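Local coordinates for ribonucleoside triphosphate reductase (Lactobacillus leichmannii, PDB 1L1L), which reduces ribonucleoside triphosphates to the corresponding 2'-deoxyribonucleotides, using adenosylcobalamin (coenzyme B12) as radical source in the manner of class II ribonucleotide reductases, at residues 8-11 with 12-16; 45-48 with 49-52; 84-87 with 88-92; 443-446 with 447-451; 527-530 with 531-535. All blocks are in the same frame, centred on the assembly; numbering follows the deposited sequence.

Interaction 1. Residues 8-11 with 12-16; sequences SAEF and IDRVK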
loop_
_atom_site.group_PDB
_atom_site.type_symbol
_atom_site.label_atom_id
_atom_site.label_comp_id
_atom_site.label_asym_id
_atom_site.label_seq_id
_atom_site.Cartn_x
_atom_site.Cartn_y
_atom_site.Cartn_z
ATOM N N SER A 8 -30.769 -7.117 -1.062
ATOM C CA SER A 8 -31.691 -8.052 -0.433
ATOM C C SER A 8 -31.165 -9.471 -0.477
ATOM O O SER A 8 -30.371 -9.822 -1.352
ATOM C CB SER A 8 -33.045 -8.003 -1.140
ATOM O OG SER A 8 -32.921 -8.478 -2.465
ATOM N N ALA A 9 -31.622 -10.293 0.462
ATOM C CA ALA A 9 -31.204 -11.688 0.521
ATOM C C ALA A 9 -31.617 -12.385 -0.766
ATOM O O ALA A 9 -30.901 -13.245 -1.288
ATOM C CB ALA A 9 -31.845 -12.375 1.717
ATOM N N GLU A 10 -32.782 -12.000 -1.276
ATOM C CA GLU A 10 -33.311 -12.580 -2.502
ATOM C C GLU A 10 -32.349 -12.362 -3.657
ATOM O O GLU A 10 -32.132 -13.253 -4.476
ATOM C CB GLU A 10 -34.672 -11.958 -2.833
ATOM C CG GLU A 10 -35.370 -12.601 -4.018
ATOM C CD GLU A 10 -36.760 -12.031 -4.263
ATOM O OE1 GLU A 10 -37.611 -12.112 -3.348
ATOM O OE2 GLU A 10 -37.000 -11.505 -5.371
ATOM N N PHE A 11 -31.770 -11.168 -3.720
ATOM C CA PHE A 11 -30.824 -10.849 -4.779
ATOM C C PHE A 11 -29.516 -11.625 -4.611
ATOM O O PHE A 11 -28.970 -12.168 -5.576
ATOM C CB PHE A 11 -30.528 -9.347 -4.795
ATOM C CG PHE A 11 -29.405 -8.973 -5.713
ATOM C CD1 PHE A 11 -29.548 -9.092 -7.091
ATOM C CD2 PHE A 11 -28.180 -8.562 -5.198
ATOM C CE1 PHE A 11 -28.489 -8.813 -7.949
ATOM C CE2 PHE A 11 -27.110 -8.279 -6.047
ATOM C CZ PHE A 11 -27.265 -8.406 -7.427
ATOM N N ILE A 12 -29.014 -11.673 -3.384
ATOM C CA ILE A 12 -27.766 -12.378 -3.105
ATOM C C ILE A 12 -27.863 -13.845 -3.516
ATOM O O ILE A 12 -27.038 -14.334 -4.292
ATOM C CB ILE A 12 -27.410 -12.278 -1.617
ATOM C CG1 ILE A 12 -27.273 -10.804 -1.230
ATOM C CG2 ILE A 12 -26.121 -13.045 -1.334
ATOM C CD1 ILE A 12 -27.292 -10.554 0.257
ATOM N N ASP A 13 -28.878 -14.539 -3.003
ATOM C CA ASP A 13 -29.089 -15.946 -3.337
ATOM C C ASP A 13 -29.129 -16.169 -4.844
ATOM O O ASP A 13 -28.685 -17.206 -5.334
ATOM C CB ASP A 13 -30.395 -16.462 -2.728
ATOM C CG ASP A 13 -30.344 -16.546 -1.221
ATOM O OD1 ASP A 13 -29.324 -17.037 -0.687
ATOM O OD2 ASP A 13 -31.326 -16.132 -0.571
ATOM N N ARG A 14 -29.665 -15.197 -5.576
ATOM C CA ARG A 14 -29.765 -15.298 -7.029
ATOM C C ARG A 14 -28.374 -15.216 -7.662
ATOM O O ARG A 14 -28.050 -15.962 -8.589
ATOM C CB ARG A 14 -30.660 -14.172 -7.568
ATOM C CG ARG A 14 -31.715 -14.627 -8.578
ATOM C CD ARG A 14 -33.043 -13.900 -8.343
ATOM N NE ARG A 14 -32.939 -12.457 -8.548
ATOM C CZ ARG A 14 -33.421 -11.542 -7.709
ATOM N NH1 ARG A 14 -34.046 -11.917 -6.599
ATOM N NH2 ARG A 14 -33.270 -10.250 -7.973
ATOM N N VAL A 15 -27.554 -14.296 -7.164
ATOM C CA VAL A 15 -26.202 -14.139 -7.680
ATOM C C VAL A 15 -25.401 -15.398 -7.385
ATOM O O VAL A 15 -24.705 -15.924 -8.258
ATOM C CB VAL A 15 -25.504 -12.930 -7.033
ATOM C CG1 VAL A 15 -24.031 -12.900 -7.423
ATOM C CG2 VAL A 15 -26.183 -11.651 -7.481
ATOM N N LYS A 16 -25.520 -15.881 -6.154
ATOM C CA LYS A 16 -24.820 -17.087 -5.716
ATOM C C LYS A 16 -25.239 -18.297 -6.549
ATOM O O LYS A 16 -24.462 -19.235 -6.750
ATOM C CB LYS A 16 -25.117 -17.361 -4.237
ATOM C CG LYS A 16 -24.623 -16.282 -3.286
ATOM C CD LYS A 16 -25.132 -16.484 -1.861
ATOM C CE LYS A 16 -24.669 -17.807 -1.266
ATOM N NZ LYS A 16 -25.215 -18.010 0.111
HETATM O O HOH W 1 -28.462 -14.413 0.933
#
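The first turns of helix 9-18, in the ribonucleotide reductase alpha domain, are held together by an N-cap and by i to i+4 side-chain pairs, of which Phe11 with Val15 and Glu10 with Arg14 carry most of the contact. Ser8 is the N-cap: its OG accepts from Phe11 N at 3.2 Å, while its carbonyl O takes the first full helical bond, from Ile12 N. One face of the Phe11 ring is covered by the CG2 methyl of Val15, 3.8 Å from the ring centroid and 25° off the normal, a CH-pi contact displaced toward CZ. With CG anti to the backbone N (chi1 171°), the Phe11 ring runs along the helix toward the next turn, where it meets Val15. At the ring edge lies Arg14 NH2, the guanidinium plane turned 74° from that of the ring. The arginine chain is bent twice and folds back over its own helix, bringing NH1 to 3.2 Å from Glu10 OE2 in a salt bridge. On the other flank of this surface turn a water weakly links Ala9 O and Asp13 OD1. Ile12 and Val15 face helix 72-90, touching Tyr86 and Tyr90. Ile12 lays CG1 beside its own helix, 3.3 Å from Ser8 O.

Interaction 2. Residues 45-48 with 49-52; sequences SENW and DETV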
loop_
_atom_site.group_PDB
_atom_site.type_symbol
_atom_site.label_atom_id
_atom_site.label_comp_id
_atom_site.label_asym_id
_atom_site.label_seq_id
_atom_site.Cartn_x
_atom_site.Cartn_y
_atom_site.Cartn_z
ATOM N N SER A 45 -16.502 -16.801 11.264
ATOM C CA SER A 45 -16.005 -15.753 10.386
ATOM C C SER A 45 -16.916 -15.687 9.156
ATOM O O SER A 45 -17.583 -16.662 8.822
ATOM C CB SER A 45 -14.566 -16.052 9.956
ATOM O OG SER A 45 -14.492 -17.239 9.185
ATOM N N GLU A 46 -16.939 -14.533 8.501
ATOM C CA GLU A 46 -17.758 -14.312 7.311
ATOM C C GLU A 46 -17.519 -15.300 6.173
ATOM O O GLU A 46 -16.483 -15.976 6.106
ATOM C CB GLU A 46 -17.498 -12.912 6.754
ATOM C CG GLU A 46 -17.969 -11.744 7.603
ATOM C CD GLU A 46 -17.559 -10.423 6.979
ATOM O OE1 GLU A 46 -18.157 -9.376 7.304
ATOM O OE2 GLU A 46 -16.618 -10.440 6.158
ATOM N N ASN A 47 -18.500 -15.377 5.274
ATOM C CA ASN A 47 -18.403 -16.206 4.076
ATOM C C ASN A 47 -18.216 -15.157 2.982
ATOM O O ASN A 47 -18.510 -13.985 3.209
ATOM C CB ASN A 47 -19.693 -17.007 3.852
ATOM C CG ASN A 47 -19.925 -18.046 4.938
ATOM O OD1 ASN A 47 -19.035 -18.841 5.258
ATOM N ND2 ASN A 47 -21.123 -18.048 5.508
ATOM N N TRP A 48 -17.725 -15.558 1.815
ATOM C CA TRP A 48 -17.470 -14.613 0.730
ATOM C C TRP A 48 -18.667 -13.707 0.416
ATOM O O TRP A 48 -18.575 -12.477 0.476
ATOM C CB TRP A 48 -17.045 -15.380 -0.525
ATOM C CG TRP A 48 -16.681 -14.527 -1.709
ATOM C CD1 TRP A 48 -17.015 -14.765 -3.012
ATOM C CD2 TRP A 48 -15.879 -13.338 -1.715
ATOM N NE1 TRP A 48 -16.475 -13.805 -3.826
ATOM C CE2 TRP A 48 -15.772 -12.917 -3.060
ATOM C CE3 TRP A 48 -15.234 -12.593 -0.719
ATOM C CZ2 TRP A 48 -15.046 -11.781 -3.437
ATOM C CZ3 TRP A 48 -14.511 -11.463 -1.092
ATOM C CH2 TRP A 48 -14.424 -11.068 -2.441
ATOM N N ASP A 49 -19.801 -14.321 0.096
ATOM C CA ASP A 49 -20.997 -13.551 -0.235
ATOM C C ASP A 49 -21.289 -12.460 0.799
ATOM O O ASP A 49 -21.689 -11.356 0.434
ATOM C CB ASP A 49 -22.202 -14.497 -0.366
ATOM C CG ASP A 49 -22.669 -15.019 0.966
ATOM O OD1 ASP A 49 -23.416 -14.293 1.651
ATOM O OD2 ASP A 49 -22.280 -16.146 1.341
ATOM N N GLU A 50 -21.072 -12.758 2.081
ATOM C CA GLU A 50 -21.333 -11.793 3.152
ATOM C C GLU A 50 -20.351 -10.634 3.165
ATOM O O GLU A 50 -20.722 -9.489 3.434
ATOM C CB GLU A 50 -21.282 -12.467 4.516
ATOM C CG GLU A 50 -22.265 -13.600 4.719
ATOM C CD GLU A 50 -22.045 -14.278 6.051
ATOM O OE1 GLU A 50 -20.954 -14.855 6.239
ATOM O OE2 GLU A 50 -22.950 -14.219 6.914
ATOM N N THR A 51 -19.081 -10.937 2.921
ATOM C CA THR A 51 -18.084 -9.882 2.902
ATOM C C THR A 51 -18.397 -8.906 1.781
ATOM O O THR A 51 -18.448 -7.702 1.999
ATOM C CB THR A 51 -16.664 -10.454 2.686
ATOM O OG1 THR A 51 -16.316 -11.288 3.797
ATOM C CG2 THR A 51 -15.655 -9.330 2.552
ATOM N N VAL A 52 -18.607 -9.427 0.580
ATOM C CA VAL A 52 -18.892 -8.570 -0.565
ATOM C C VAL A 52 -20.125 -7.708 -0.322
ATOM O O VAL A 52 -20.180 -6.562 -0.770
ATOM C CB VAL A 52 -19.101 -9.400 -1.848
ATOM C CG1 VAL A 52 -19.500 -8.487 -3.007
ATOM C CG2 VAL A 52 -17.830 -10.159 -2.189
HETATM O O HOH W 2 -23.326 -16.931 3.811
#
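Glu46 OE2 takes a very short hydrogen bond from Thr51 OG1, 2.5 Å long, at the N-terminal start of helix 48-60, where Asn47 occupies the N-cap position. The hydroxyl meets the carboxylate from above its plane, 42° out of it, and OG1 is also bonded to Tyr31 OH; Glu46 OE1 forms a salt bridge with Arg54. Glu50, three residues past the N-cap, supplies only the carboxylate half of a capping box: Asn47 N donates to Glu50 OE1 at 2.7 Å, using the oxygen's anti lone pair, while Glu50 OE2 pairs with Arg44. The Asn47 side chain makes no capping bond; its ND2 donates a hydrogen bond to a water, which in turn donates to Asp49 OD2. Beyond the cap, Trp48 extends its indole along the helix, CG anti to the backbone N (chi1 -177°), and NE1 bonds Tyr90 O of helix 72-90, whose Tyr90 ring also stacks on the indole. In a CH-pi contact, Val52 CG2 sits over the six-membered ring of the Trp48 indole, 3.4 Å from its centroid and 9° off the normal.

Interaction 3. Residues 84-87 with 88-92; sequences RLYK and LIYGL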
loop_
_atom_site.group_PDB
_atom_site.type_symbol
_atom_site.label_atom_id
_atom_site.label_comp_id
_atom_site.label_asym_id
_atom_site.label_seq_id
_atom_site.Cartn_x
_atom_site.Cartn_y
_atom_site.Cartn_z
ATOM N N ARG A 84 -25.056 -4.580 -9.502
ATOM C CA ARG A 84 -24.095 -4.902 -10.557
ATOM C C ARG A 84 -22.714 -5.026 -9.900
ATOM O O ARG A 84 -21.938 -5.941 -10.184
ATOM C CB ARG A 84 -24.036 -3.780 -11.595
ATOM C CG ARG A 84 -25.136 -3.771 -12.641
ATOM C CD ARG A 84 -24.924 -2.582 -13.582
ATOM N NE ARG A 84 -25.353 -1.332 -12.962
ATOM C CZ ARG A 84 -25.036 -0.118 -13.409
ATOM N NH1 ARG A 84 -24.272 0.021 -14.487
ATOM N NH2 ARG A 84 -25.500 0.956 -12.782
ATOM N N LEU A 85 -22.432 -4.081 -9.016
ATOM C CA LEU A 85 -21.159 -4.048 -8.310
ATOM C C LEU A 85 -20.993 -5.370 -7.566
ATOM O O LEU A 85 -19.968 -6.031 -7.698
ATOM C CB LEU A 85 -21.149 -2.863 -7.350
ATOM C CG LEU A 85 -19.813 -2.261 -6.906
ATOM C CD1 LEU A 85 -18.932 -1.967 -8.110
ATOM C CD2 LEU A 85 -20.095 -0.990 -6.113
ATOM N N TYR A 86 -22.016 -5.770 -6.812
ATOM C CA TYR A 86 -21.948 -7.023 -6.077
ATOM C C TYR A 86 -21.658 -8.201 -7.000
ATOM O O TYR A 86 -20.828 -9.055 -6.681
ATOM C CB TYR A 86 -23.253 -7.277 -5.316
ATOM C CG TYR A 86 -23.218 -8.525 -4.463
ATOM C CD1 TYR A 86 -23.248 -9.797 -5.037
ATOM C CD2 TYR A 86 -23.108 -8.432 -3.081
ATOM C CE1 TYR A 86 -23.160 -10.946 -4.248
ATOM C CE2 TYR A 86 -23.024 -9.566 -2.285
ATOM C CZ TYR A 86 -23.046 -10.814 -2.872
ATOM O OH TYR A 86 -22.919 -11.925 -2.075
ATOM N N LYS A 87 -22.344 -8.260 -8.140
ATOM C CA LYS A 87 -22.140 -9.359 -9.075
ATOM C C LYS A 87 -20.720 -9.380 -9.644
ATOM O O LYS A 87 -20.147 -10.447 -9.872
ATOM C CB LYS A 87 -23.158 -9.279 -10.221
ATOM C CG LYS A 87 -23.013 -10.381 -11.249
ATOM C CD LYS A 87 -24.128 -10.332 -12.306
ATOM C CE LYS A 87 -23.894 -11.371 -13.402
ATOM N NZ LYS A 87 -24.954 -11.375 -14.463
ATOM N N LEU A 88 -20.170 -8.195 -9.883
ATOM C CA LEU A 88 -18.825 -8.050 -10.426
ATOM C C LEU A 88 -17.742 -8.512 -9.450
ATOM O O LEU A 88 -16.863 -9.302 -9.808
ATOM C CB LEU A 88 -18.570 -6.585 -10.788
ATOM C CG LEU A 88 -17.161 -6.245 -11.269
ATOM C CD1 LEU A 88 -16.833 -7.005 -12.545
ATOM C CD2 LEU A 88 -17.064 -4.742 -11.495
ATOM N N ILE A 89 -17.824 -8.009 -8.226
ATOM C CA ILE A 89 -16.856 -8.334 -7.182
ATOM C C ILE A 89 -16.997 -9.768 -6.701
ATOM O O ILE A 89 -16.003 -10.464 -6.531
ATOM C CB ILE A 89 -17.000 -7.373 -5.985
ATOM C CG1 ILE A 89 -16.752 -5.933 -6.457
ATOM C CG2 ILE A 89 -15.999 -7.746 -4.881
ATOM C CD1 ILE A 89 -17.096 -4.887 -5.429
ATOM N N TYR A 90 -18.232 -10.216 -6.487
ATOM C CA TYR A 90 -18.468 -11.590 -6.033
ATOM C C TYR A 90 -17.800 -12.573 -6.970
ATOM O O TYR A 90 -17.281 -13.606 -6.533
ATOM C CB TYR A 90 -19.975 -11.897 -5.993
ATOM C CG TYR A 90 -20.321 -13.288 -5.498
ATOM C CD1 TYR A 90 -20.243 -13.612 -4.143
ATOM C CD2 TYR A 90 -20.706 -14.292 -6.391
ATOM C CE1 TYR A 90 -20.542 -14.904 -3.687
ATOM C CE2 TYR A 90 -21.003 -15.584 -5.947
ATOM C CZ TYR A 90 -20.916 -15.880 -4.602
ATOM O OH TYR A 90 -21.185 -17.162 -4.176
ATOM N N GLY A 91 -17.843 -12.260 -8.264
ATOM C CA GLY A 91 -17.253 -13.118 -9.272
ATOM C C GLY A 91 -15.750 -12.949 -9.394
ATOM O O GLY A 91 -15.092 -13.689 -10.129
ATOM N N LEU A 92 -15.214 -11.959 -8.688
ATOM C CA LEU A 92 -13.776 -11.686 -8.690
ATOM C C LEU A 92 -13.229 -11.150 -10.007
ATOM O O LEU A 92 -12.030 -11.251 -10.278
ATOM C CB LEU A 92 -13.005 -12.943 -8.269
ATOM C CG LEU A 92 -13.172 -13.291 -6.785
ATOM C CD1 LEU A 92 -12.506 -14.628 -6.480
ATOM C CD2 LEU A 92 -12.561 -12.176 -5.921
#
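Tyr86 and Tyr90, one turn apart near the C-terminal end of helix 72-90, lie side by side and point the same way, just before the helix closes in a Schellman motif. The ring planes are near parallel, at 16°, but slid apart with centroids 5.7 Å from each other, so there is little overlap. The touching is done by the flank of Tyr86, whose CE1 lies 3.8 Å from Tyr90 CB, and by its OH, which comes near Tyr90 CD1. Both rings have CG anti to the backbone N, which leads them in the same direction, between helices 9-18 and 48-60; there Tyr86 OH bonds Asp49 O and both rings pack on Val15. The apolar contact belongs to another face of the helix: Leu85 CG packs at 4.1 Å against Ile89 CD1, and Leu85 goes on to touch Tyr446 and Arg449 of helix 436-450. The backbone bonds are regular up to Tyr90 N to Tyr86 O, and then weaken at Gly91 N to Lys87 O, 3.3 Å. Leu92, with positive phi (69°), marks the Schellman motif; one of the two bonds back into the last turn runs from Leu92 N to Ile89 O, 2.7 Å.

Interaction 4. Residues 443-446 with 447-451; sequences AARY and AKRVT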
loop_
_atom_site.group_PDB
_atom_site.type_symbol
_atom_site.label_atom_id
_atom_site.label_comp_id
_atom_site.label_asym_id
_atom_site.label_seq_id
_atom_site.Cartn_x
_atom_site.Cartn_y
_atom_site.Cartn_z
ATOM N N ALA A 443 -15.930 0.705 -11.808
ATOM C CA ALA A 443 -14.707 0.900 -11.031
ATOM C C ALA A 443 -14.536 2.381 -10.710
ATOM O O ALA A 443 -14.419 2.768 -9.544
ATOM C CB ALA A 443 -13.519 0.383 -11.814
ATOM N N ALA A 444 -14.554 3.208 -11.748
ATOM C CA ALA A 444 -14.399 4.651 -11.582
ATOM C C ALA A 444 -15.355 5.265 -10.566
ATOM O O ALA A 444 -14.967 6.108 -9.757
ATOM C CB ALA A 444 -14.553 5.341 -12.937
ATOM N N ARG A 445 -16.612 4.839 -10.593
ATOM C CA ARG A 445 -17.604 5.386 -9.676
ATOM C C ARG A 445 -17.388 4.935 -8.244
ATOM O O ARG A 445 -17.688 5.676 -7.295
ATOM C CB ARG A 445 -19.016 4.989 -10.141
ATOM C CG ARG A 445 -19.404 5.540 -11.515
ATOM C CD ARG A 445 -20.747 4.947 -12.001
ATOM N NE ARG A 445 -21.868 5.347 -11.152
ATOM C CZ ARG A 445 -22.637 6.416 -11.365
ATOM N NH1 ARG A 445 -22.421 7.201 -12.411
ATOM N NH2 ARG A 445 -23.608 6.714 -10.516
ATOM N N TYR A 446 -16.882 3.714 -8.076
ATOM C CA TYR A 446 -16.631 3.184 -6.740
ATOM C C TYR A 446 -15.604 4.104 -6.103
ATOM O O TYR A 446 -15.816 4.641 -5.022
ATOM C CB TYR A 446 -16.073 1.755 -6.825
ATOM C CG TYR A 446 -15.767 1.101 -5.488
ATOM C CD1 TYR A 446 -14.649 1.475 -4.734
ATOM C CD2 TYR A 446 -16.619 0.130 -4.958
ATOM C CE1 TYR A 446 -14.395 0.898 -3.481
ATOM C CE2 TYR A 446 -16.373 -0.449 -3.715
ATOM C CZ TYR A 446 -15.266 -0.062 -2.981
ATOM O OH TYR A 446 -15.052 -0.632 -1.742
ATOM N N ALA A 447 -14.502 4.296 -6.818
ATOM C CA ALA A 447 -13.408 5.143 -6.341
ATOM C C ALA A 447 -13.886 6.566 -6.079
ATOM O O ALA A 447 -13.635 7.132 -5.013
ATOM C CB ALA A 447 -12.278 5.147 -7.364
ATOM N N LYS A 448 -14.582 7.139 -7.056
ATOM C CA LYS A 448 -15.083 8.498 -6.925
ATOM C C LYS A 448 -15.840 8.684 -5.617
ATOM O O LYS A 448 -15.718 9.717 -4.959
ATOM C CB LYS A 448 -16.010 8.843 -8.091
ATOM C CG LYS A 448 -16.223 10.334 -8.263
ATOM C CD LYS A 448 -15.008 10.964 -8.938
ATOM C CE LYS A 448 -15.123 12.472 -9.002
ATOM N NZ LYS A 448 -14.122 13.041 -9.937
ATOM N N ARG A 449 -16.634 7.688 -5.241
ATOM C CA ARG A 449 -17.399 7.784 -4.009
ATOM C C ARG A 449 -16.510 7.832 -2.770
ATOM O O ARG A 449 -16.750 8.620 -1.848
ATOM C CB ARG A 449 -18.404 6.636 -3.912
ATOM C CG ARG A 449 -19.714 6.903 -4.703
ATOM C CD ARG A 449 -20.829 5.915 -4.311
ATOM N NE ARG A 449 -20.537 4.541 -4.729
ATOM C CZ ARG A 449 -20.610 4.097 -5.977
ATOM N NH1 ARG A 449 -20.974 4.910 -6.965
ATOM N NH2 ARG A 449 -20.317 2.832 -6.244
ATOM N N VAL A 450 -15.474 6.999 -2.744
ATOM C CA VAL A 450 -14.575 6.996 -1.600
ATOM C C VAL A 450 -14.111 8.429 -1.294
ATOM O O VAL A 450 -13.928 8.795 -0.133
ATOM C CB VAL A 450 -13.346 6.082 -1.870
ATOM C CG1 VAL A 450 -12.307 6.242 -0.772
ATOM C CG2 VAL A 450 -13.792 4.635 -1.942
ATOM N N THR A 451 -13.945 9.248 -2.329
ATOM C CA THR A 451 -13.498 10.628 -2.127
ATOM C C THR A 451 -14.474 11.502 -1.331
ATOM O O THR A 451 -14.159 12.649 -1.006
ATOM C CB THR A 451 -13.195 11.338 -3.464
ATOM O OG1 THR A 451 -14.418 11.635 -4.152
ATOM C CG2 THR A 451 -12.323 10.467 -4.338
#
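The backbone bonds of this helical turn are straight at first, Ala447 N donating to Ala443 O at 3.1 Å and 174°. Toward the end of the turn they lengthen, and Val450 N lies 3.3 Å from Tyr446 O. The side chain of Arg449 folds back along the helix: bent at chi3 (-68°), it lays one face of its guanidinium over Arg445 O, with NH1 3.7 Å from Arg445 CB. Two arginines thereby come close, Arg445 NE standing 4.3 Å from Arg449 NH1, but both form salt bridges with Glu81, which probably offsets the like charges; Arg449 NE bonds Asn59. The Tyr446 ring reaches toward the next turn, its CE1 touching Val450 CG2 at 4.1 Å, the two side chains crossing at a slant, while its OH bonds Asn100. Lys448 leads away to a salt bridge with Asp529. This is the C-terminal part of the buried helix 436-450, packed against helices 48-60, 72-90 and 512-536 with its polar side chains bonded to neighbouring elements.

Interaction 5. Residues 527-530 with 531-535; sequences KADQ and DYSKT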
loop_
_atom_site.group_PDB
_atom_site.type_symbol
_atom_site.label_atom_id
_atom_site.label_comp_id
_atom_site.label_asym_id
_atom_site.label_seq_id
_atom_site.Cartn_x
_atom_site.Cartn_y
_atom_site.Cartn_z
ATOM N N LYS A 527 -14.567 8.852 -19.373
ATOM C CA LYS A 527 -15.965 9.177 -19.687
ATOM C C LYS A 527 -16.811 8.941 -18.448
ATOM O O LYS A 527 -17.617 9.783 -18.058
ATOM C CB LYS A 527 -16.488 8.312 -20.838
ATOM C CG LYS A 527 -17.976 8.528 -21.107
ATOM C CD LYS A 527 -18.432 7.865 -22.399
ATOM C CE LYS A 527 -19.895 8.197 -22.691
ATOM N NZ LYS A 527 -20.327 7.686 -24.025
ATOM N N ALA A 528 -16.618 7.783 -17.822
ATOM C CA ALA A 528 -17.343 7.445 -16.609
ATOM C C ALA A 528 -17.149 8.531 -15.549
ATOM O O ALA A 528 -18.099 8.935 -14.885
ATOM C CB ALA A 528 -16.863 6.096 -16.081
ATOM N N ASP A 529 -15.915 9.004 -15.381
ATOM C CA ASP A 529 -15.647 10.047 -14.389
ATOM C C ASP A 529 -16.255 11.389 -14.792
ATOM O O ASP A 529 -16.759 12.113 -13.946
ATOM C CB ASP A 529 -14.140 10.223 -14.182
ATOM C CG ASP A 529 -13.798 11.477 -13.381
ATOM O OD1 ASP A 529 -14.156 11.555 -12.183
ATOM O OD2 ASP A 529 -13.161 12.388 -13.964
ATOM N N GLN A 530 -16.204 11.722 -16.076
ATOM C CA GLN A 530 -16.767 12.994 -16.529
ATOM C C GLN A 530 -18.269 13.064 -16.249
ATOM O O GLN A 530 -18.757 14.037 -15.670
ATOM C CB GLN A 530 -16.514 13.197 -18.026
ATOM C CG GLN A 530 -15.044 13.290 -18.409
ATOM C CD GLN A 530 -14.840 13.461 -19.904
ATOM O OE1 GLN A 530 -15.457 12.765 -20.711
ATOM N NE2 GLN A 530 -13.963 14.383 -20.281
ATOM N N ASP A 531 -18.999 12.024 -16.642
ATOM C CA ASP A 531 -20.441 12.004 -16.429
ATOM C C ASP A 531 -20.811 12.012 -14.947
ATOM O O ASP A 531 -21.685 12.772 -14.531
ATOM C CB ASP A 531 -21.070 10.784 -17.116
ATOM C CG ASP A 531 -20.733 10.703 -18.602
ATOM O OD1 ASP A 531 -20.290 11.722 -19.180
ATOM O OD2 ASP A 531 -20.923 9.618 -19.200
ATOM N N TYR A 532 -20.142 11.179 -14.148
ATOM C CA TYR A 532 -20.434 11.099 -12.717
ATOM C C TYR A 532 -20.083 12.390 -11.991
ATOM O O TYR A 532 -20.694 12.729 -10.979
ATOM C CB TYR A 532 -19.678 9.920 -12.086
ATOM C CG TYR A 532 -20.231 9.430 -10.755
ATOM C CD1 TYR A 532 -21.570 9.623 -10.406
ATOM C CD2 TYR A 532 -19.425 8.711 -9.869
ATOM C CE1 TYR A 532 -22.088 9.112 -9.211
ATOM C CE2 TYR A 532 -19.933 8.195 -8.679
ATOM C CZ TYR A 532 -21.261 8.398 -8.353
ATOM O OH TYR A 532 -21.754 7.886 -7.174
ATOM N N SER A 533 -19.087 13.101 -12.503
ATOM C CA SER A 533 -18.673 14.361 -11.898
ATOM C C SER A 533 -19.790 15.379 -12.120
ATOM O O SER A 533 -20.100 16.180 -11.245
ATOM C CB SER A 533 -17.368 14.851 -12.533
ATOM O OG SER A 533 -16.320 13.930 -12.281
ATOM N N LYS A 534 -20.394 15.330 -13.301
ATOM C CA LYS A 534 -21.491 16.227 -13.633
ATOM C C LYS A 534 -22.657 15.964 -12.676
ATOM O O LYS A 534 -23.110 16.864 -11.967
ATOM C CB LYS A 534 -21.933 15.992 -15.082
ATOM C CG LYS A 534 -23.216 16.723 -15.478
ATOM C CD LYS A 534 -23.105 18.209 -15.177
ATOM C CE LYS A 534 -24.379 18.970 -15.522
ATOM N NZ LYS A 534 -24.246 20.399 -15.124
ATOM N N THR A 535 -23.123 14.720 -12.654
ATOM C CA THR A 535 -24.232 14.314 -11.799
ATOM C C THR A 535 -24.059 14.741 -10.343
ATOM O O THR A 535 -24.994 15.245 -9.719
ATOM C CB THR A 535 -24.411 12.786 -11.825
ATOM O OG1 THR A 535 -24.795 12.362 -13.138
ATOM C CG2 THR A 535 -25.458 12.372 -10.837
#
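Two donors of Ser533 grip the backbone oxygen Asp529 O from opposite faces of its plane: OG at a very short 2.5 Å and the amide N at 2.9 Å. The hydroxyl stands above the carbonyl plane, 35° out of it, a position it reaches because OG lies beside its own backbone N (chi1 -63°). The other main-chain bonds are regular, with Asp531 N to Lys527 O the straightest at 176°. Among charged groups, Lys527 and Asp531 cross at a slant on the outer side; the lysine stem makes the contact, CG being 3.7 Å from Asp531 OD2, while NZ remains 5.2 Å from that oxygen, too far for a salt bridge. Asp529 turns inward, its OD1 pairing with Lys448 and also bonded to Ser541. Tyr532 is likewise directed inward, giving Arg445 a cation-pi partner and bonding Asp63 through its OH. This part of helix 512-536 is amphipathic, with Lys527, Gln530, Asp531 and Lys534 exposed and Ala528 and Tyr532 packed on helix 436-450, and a serine hydroxyl folded back onto the carbonyl one turn earlier.

Each contact is local, within a helix or, in interaction 2, at the start of one, and the five follow one another in series without nesting or crossing. Interactions 1, 2 and 3 lie in the alpha domain and form a three-helix cluster: Val15 and Ile12 of interaction 1 rest on the tyrosines of interaction 3, and interaction 2 adds polar links, Trp48 NE1 to Tyr90 O and Asp49 O to Tyr86 OH. Helix 72-90 then passes the packing on, Leu85 meeting Tyr446 and Arg449 of interaction 4. Far along the chain, interactions 4 and 5 join through the Lys448-Asp529 salt bridge. Interactions 1 and 5, centres about 29 Å apart, do not touch.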